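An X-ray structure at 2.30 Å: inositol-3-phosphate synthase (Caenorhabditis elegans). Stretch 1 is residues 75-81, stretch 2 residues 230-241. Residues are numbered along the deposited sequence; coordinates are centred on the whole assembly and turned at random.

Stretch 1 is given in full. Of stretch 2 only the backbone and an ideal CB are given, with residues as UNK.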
# COMPACT_ATOMS: atom_id res chain seq x y z
N ARG A 75 -11.07 -37.31 25.44
CA ARG A 75 -11.52 -38.56 24.83
C ARG A 75 -10.76 -38.88 23.53
O ARG A 75 -10.21 -37.97 22.88
CB ARG A 75 -13.01 -38.49 24.56
CG ARG A 75 -13.87 -38.83 25.76
CD ARG A 75 -14.17 -37.63 26.66
NE ARG A 75 -15.13 -37.95 27.72
CZ ARG A 75 -16.36 -37.47 27.79
NH1 ARG A 75 -16.83 -36.63 26.87
NH2 ARG A 75 -17.13 -37.81 28.80
N LYS A 76 -10.74 -40.17 23.16
CA LYS A 76 -10.10 -40.60 21.91
C LYS A 76 -10.93 -40.08 20.75
O LYS A 76 -12.12 -40.38 20.66
CB LYS A 76 -9.97 -42.12 21.83
CG LYS A 76 -8.99 -42.55 20.75
CD LYS A 76 -8.99 -44.07 20.53
CE LYS A 76 -7.96 -44.41 19.47
NZ LYS A 76 -8.04 -45.82 19.01
N THR A 77 -10.30 -39.33 19.87
CA THR A 77 -11.05 -38.43 18.96
C THR A 77 -10.76 -38.60 17.48
O THR A 77 -9.63 -38.46 17.03
CB THR A 77 -10.81 -36.97 19.42
OG1 THR A 77 -11.43 -36.80 20.70
CG2 THR A 77 -11.54 -35.95 18.55
N GLY A 78 -11.79 -38.92 16.71
CA GLY A 78 -11.66 -38.98 15.26
C GLY A 78 -12.26 -37.75 14.63
O GLY A 78 -13.30 -37.26 15.09
N LEU A 79 -11.61 -37.26 13.57
CA LEU A 79 -12.13 -36.13 12.77
C LEU A 79 -12.31 -36.54 11.32
O LEU A 79 -11.36 -37.05 10.67
CB LEU A 79 -11.24 -34.85 12.88
CG LEU A 79 -11.57 -33.60 12.02
CD1 LEU A 79 -12.91 -33.00 12.43
CD2 LEU A 79 -10.51 -32.54 12.14
N LEU A 80 -13.52 -36.28 10.82
CA LEU A 80 -13.86 -36.60 9.45
C LEU A 80 -14.09 -35.35 8.62
O LEU A 80 -15.04 -34.58 8.88
CB LEU A 80 -15.15 -37.44 9.39
CG LEU A 80 -15.15 -38.85 9.94
CD1 LEU A 80 -16.57 -39.25 10.37
CD2 LEU A 80 -14.60 -39.80 8.90
N LEU A 81 -13.27 -35.15 7.59
CA LEU A 81 -13.41 -33.90 6.83
C LEU A 81 -14.10 -34.15 5.54
O LEU A 81 -13.76 -35.08 4.80
CB LEU A 81 -12.05 -33.23 6.59
CG LEU A 81 -11.17 -33.01 7.83
CD1 LEU A 81 -9.82 -32.39 7.52
CD2 LEU A 81 -11.90 -32.13 8.83
N UNK A 230 -20.51 -44.90 6.99
CA UNK A 230 -19.11 -44.44 6.95
C UNK A 230 -18.63 -44.00 8.30
O UNK A 230 -17.49 -44.26 8.70
CB UNK A 230 -18.94 -43.29 5.95
N UNK A 231 -19.52 -43.36 9.04
CA UNK A 231 -19.18 -42.81 10.35
C UNK A 231 -19.04 -43.89 11.41
O UNK A 231 -18.07 -43.89 12.16
CB UNK A 231 -20.24 -41.80 10.79
N UNK A 232 -20.02 -44.81 11.46
CA UNK A 232 -20.03 -45.87 12.46
C UNK A 232 -18.79 -46.73 12.36
O UNK A 232 -18.23 -47.12 13.38
CB UNK A 232 -21.28 -46.74 12.31
N UNK A 233 -18.37 -47.03 11.14
CA UNK A 233 -17.22 -47.90 10.91
C UNK A 233 -15.93 -47.21 11.31
O UNK A 233 -15.01 -47.84 11.81
CB UNK A 233 -17.15 -48.33 9.44
N UNK A 234 -15.87 -45.90 11.09
CA UNK A 234 -14.73 -45.11 11.48
C UNK A 234 -14.65 -45.14 13.01
O UNK A 234 -13.58 -45.38 13.57
CB UNK A 234 -14.83 -43.68 10.94
N UNK A 235 -15.78 -44.88 13.66
CA UNK A 235 -15.88 -44.88 15.11
C UNK A 235 -15.51 -46.27 15.67
O UNK A 235 -14.72 -46.36 16.59
CB UNK A 235 -17.29 -44.48 15.54
N UNK A 236 -16.07 -47.33 15.09
CA UNK A 236 -15.68 -48.72 15.41
C UNK A 236 -14.19 -49.01 15.15
O UNK A 236 -13.46 -49.40 16.07
CB UNK A 236 -16.53 -49.69 14.59
N UNK A 237 -13.75 -48.84 13.91
CA UNK A 237 -12.40 -49.22 13.47
C UNK A 237 -11.26 -48.59 14.30
O UNK A 237 -10.14 -49.12 14.34
CB UNK A 237 -12.22 -48.83 12.00
N UNK A 238 -11.52 -47.45 14.94
CA UNK A 238 -10.49 -46.84 15.80
C UNK A 238 -10.98 -46.68 17.23
O UNK A 238 -10.27 -46.15 18.07
CB UNK A 238 -10.07 -45.48 15.25
N UNK A 239 -12.19 -47.13 17.51
CA UNK A 239 -12.64 -47.26 18.89
C UNK A 239 -12.69 -45.88 19.55
O UNK A 239 -12.25 -45.68 20.69
CB UNK A 239 -11.72 -48.20 19.67
N UNK A 240 -13.25 -44.93 18.81
CA UNK A 240 -13.29 -43.51 19.16
C UNK A 240 -14.38 -43.20 20.16
O UNK A 240 -15.48 -43.72 20.07
CB UNK A 240 -13.49 -42.66 17.90
N UNK A 241 -14.10 -42.30 21.09
CA UNK A 241 -15.13 -41.82 21.98
C UNK A 241 -15.71 -40.48 21.57
O UNK A 241 -16.75 -40.11 22.10
CB UNK A 241 -14.57 -41.72 23.40

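Stretch 2 is a helix running roughly antiparallel to strand 77-81, with 149° between their directions, followed by a short tail that passes Lys-76.

Position 230 points its CA-to-CB bond toward the strand, but no atom of stretch 1 lies within 5.5 Å of the ideal CB. Almost any helix-compatible residue would suit. It is Asp-230, whose OD2 is hydrogen-bonded elsewhere in the structure.

Position 231 points sideways, with its ideal CB 4.5 Å from Leu-80 CD1. An aliphatic side chain would suit. It is Ile-231, and its CG1 packs 3.8 Å from Leu-80 CD1.

Positions 232 and 233 are out of reach of stretch 1, so the contact sets no demand. They are Arg-232 and Lys-233.

Position 234 points toward the strand. Its ideal CB is 4.4 Å from Leu-80 CD2, and Gly-78 has no side chain to fill the space beyond. Leucine, methionine or an aromatic residue could use this gap. It is Phe-234, with chi1 t. Leu-80 CD2 sits over one face of the ring, 3.9 Å from the ring centroid and 15° off the normal, a CH-pi contact. Phe-234 CE2 comes 3.6 Å from Gly-78 CA. An ideal CB on Gly-78 would lie 2.4 Å from that same CE2, so this packing depends on the bare glycine.

Position 235 points sideways and 236 and 237 are out of reach. Polar or charged residues would all serve. They are Lys-235, Gln-236 and Glu-237. Lys-235 NZ turns to the tail and donates to the backbone O of position 240 at 3.2 Å.

Position 238 points toward stretch 1, with its ideal CB 4.3 Å from Lys-76 NZ. The amine is already served by the backbone here: Lys-76 NZ donates to the carbonyl O of 238 at a very short 2.4 Å. Many side chains could fit, polar ones readily. It is His-238, chi1 m, and its CB remains 4.3 Å from Lys-76 NZ.

Position 239 has positive phi, 64/45, in a Schellman motif. Glycine would be easiest, with asparagine next. It is Glu-239; its CB lies 4.4 Å from Lys-76 NZ, but the end of its side chain leads away.

Position 240 points sideways. Its ideal CB is 3.8 Å from Lys-76 O and 4.3 Å from Gly-78 N, beside the space left by the glycine. A medium aliphatic residue would suit. It is Leu-240, and its end comes nearer: CD2 is 3.5 Å from Gly-78 N. An ideal CB on Gly-78 would also clash with Leu-240 CD1, at 2.4 Å.

Position 241 points toward stretch 1, and its backbone N donates to Lys-76 O at 2.8 Å. The backbone N of Lys-76 offers a donor close by. An acceptor such as glutamate or glutamine would suit. It is Glu-241. Lys-76 N donates a weak bond to Glu-241 OE2 at 3.5 Å, so residues 76 and 241 are joined twice. Glu-241 OE1 lies 3.4 Å from Arg-75 CG, while the end of the arginine leads away.

Stretch 2 230-241: DIRKFKQEHELE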
# COMPACT_ATOMS: atom_id res chain seq x y z
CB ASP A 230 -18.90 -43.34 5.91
CG ASP A 230 -18.83 -43.87 4.47
OD1 ASP A 230 -18.54 -45.08 4.24
OD2 ASP A 230 -19.03 -43.13 3.48
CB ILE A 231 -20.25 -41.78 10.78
CG1 ILE A 231 -20.14 -40.53 9.88
CG2 ILE A 231 -20.11 -41.43 12.27
CD1 ILE A 231 -21.30 -39.61 10.00
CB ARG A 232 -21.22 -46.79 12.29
CG ARG A 232 -22.55 -46.18 12.53
CD ARG A 232 -23.64 -47.24 12.64
NE ARG A 232 -24.80 -46.93 11.80
CZ ARG A 232 -25.02 -47.41 10.58
NH1 ARG A 232 -24.17 -48.26 10.01
NH2 ARG A 232 -26.12 -47.06 9.94
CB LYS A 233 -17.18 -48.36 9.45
CG LYS A 233 -15.85 -48.94 9.00
CD LYS A 233 -15.92 -49.37 7.55
CE LYS A 233 -14.55 -49.35 6.91
NZ LYS A 233 -14.69 -49.63 5.46
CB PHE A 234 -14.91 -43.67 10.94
CG PHE A 234 -13.78 -42.74 11.27
CD1 PHE A 234 -12.52 -42.92 10.74
CD2 PHE A 234 -14.00 -41.65 12.12
CE1 PHE A 234 -11.48 -42.03 11.05
CE2 PHE A 234 -12.98 -40.77 12.43
CZ PHE A 234 -11.72 -40.95 11.89
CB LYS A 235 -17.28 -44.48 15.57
CG LYS A 235 -17.47 -44.45 17.08
CD LYS A 235 -18.89 -44.91 17.45
CE LYS A 235 -19.54 -44.07 18.57
NZ LYS A 235 -18.64 -43.77 19.73
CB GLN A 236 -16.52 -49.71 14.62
CG GLN A 236 -18.01 -49.75 14.98
CD GLN A 236 -18.76 -50.89 14.26
OE1 GLN A 236 -18.35 -52.06 14.33
NE2 GLN A 236 -19.86 -50.55 13.57
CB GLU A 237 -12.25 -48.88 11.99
CG GLU A 237 -10.88 -49.09 11.38
CD GLU A 237 -10.71 -48.35 10.06
OE1 GLU A 237 -11.73 -47.86 9.49
OE2 GLU A 237 -9.55 -48.27 9.58
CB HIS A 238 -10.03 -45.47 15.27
CG HIS A 238 -9.37 -45.52 13.93
ND1 HIS A 238 -10.04 -45.18 12.77
CD2 HIS A 238 -8.10 -45.80 13.56
CE1 HIS A 238 -9.21 -45.28 11.74
NE2 HIS A 238 -8.03 -45.65 12.20
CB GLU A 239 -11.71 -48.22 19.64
CG GLU A 239 -12.41 -49.28 20.45
CD GLU A 239 -11.61 -50.57 20.47
OE1 GLU A 239 -10.43 -50.56 20.90
OE2 GLU A 239 -12.16 -51.60 20.03
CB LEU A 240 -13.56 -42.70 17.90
CG LEU A 240 -12.57 -42.92 16.75
CD1 LEU A 240 -13.11 -42.33 15.47
CD2 LEU A 240 -11.18 -42.36 17.07
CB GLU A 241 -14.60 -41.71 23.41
CG GLU A 241 -14.11 -43.02 24.02
CD GLU A 241 -12.99 -42.76 25.01
OE1 GLU A 241 -13.28 -42.20 26.09
OE2 GLU A 241 -11.83 -43.08 24.69
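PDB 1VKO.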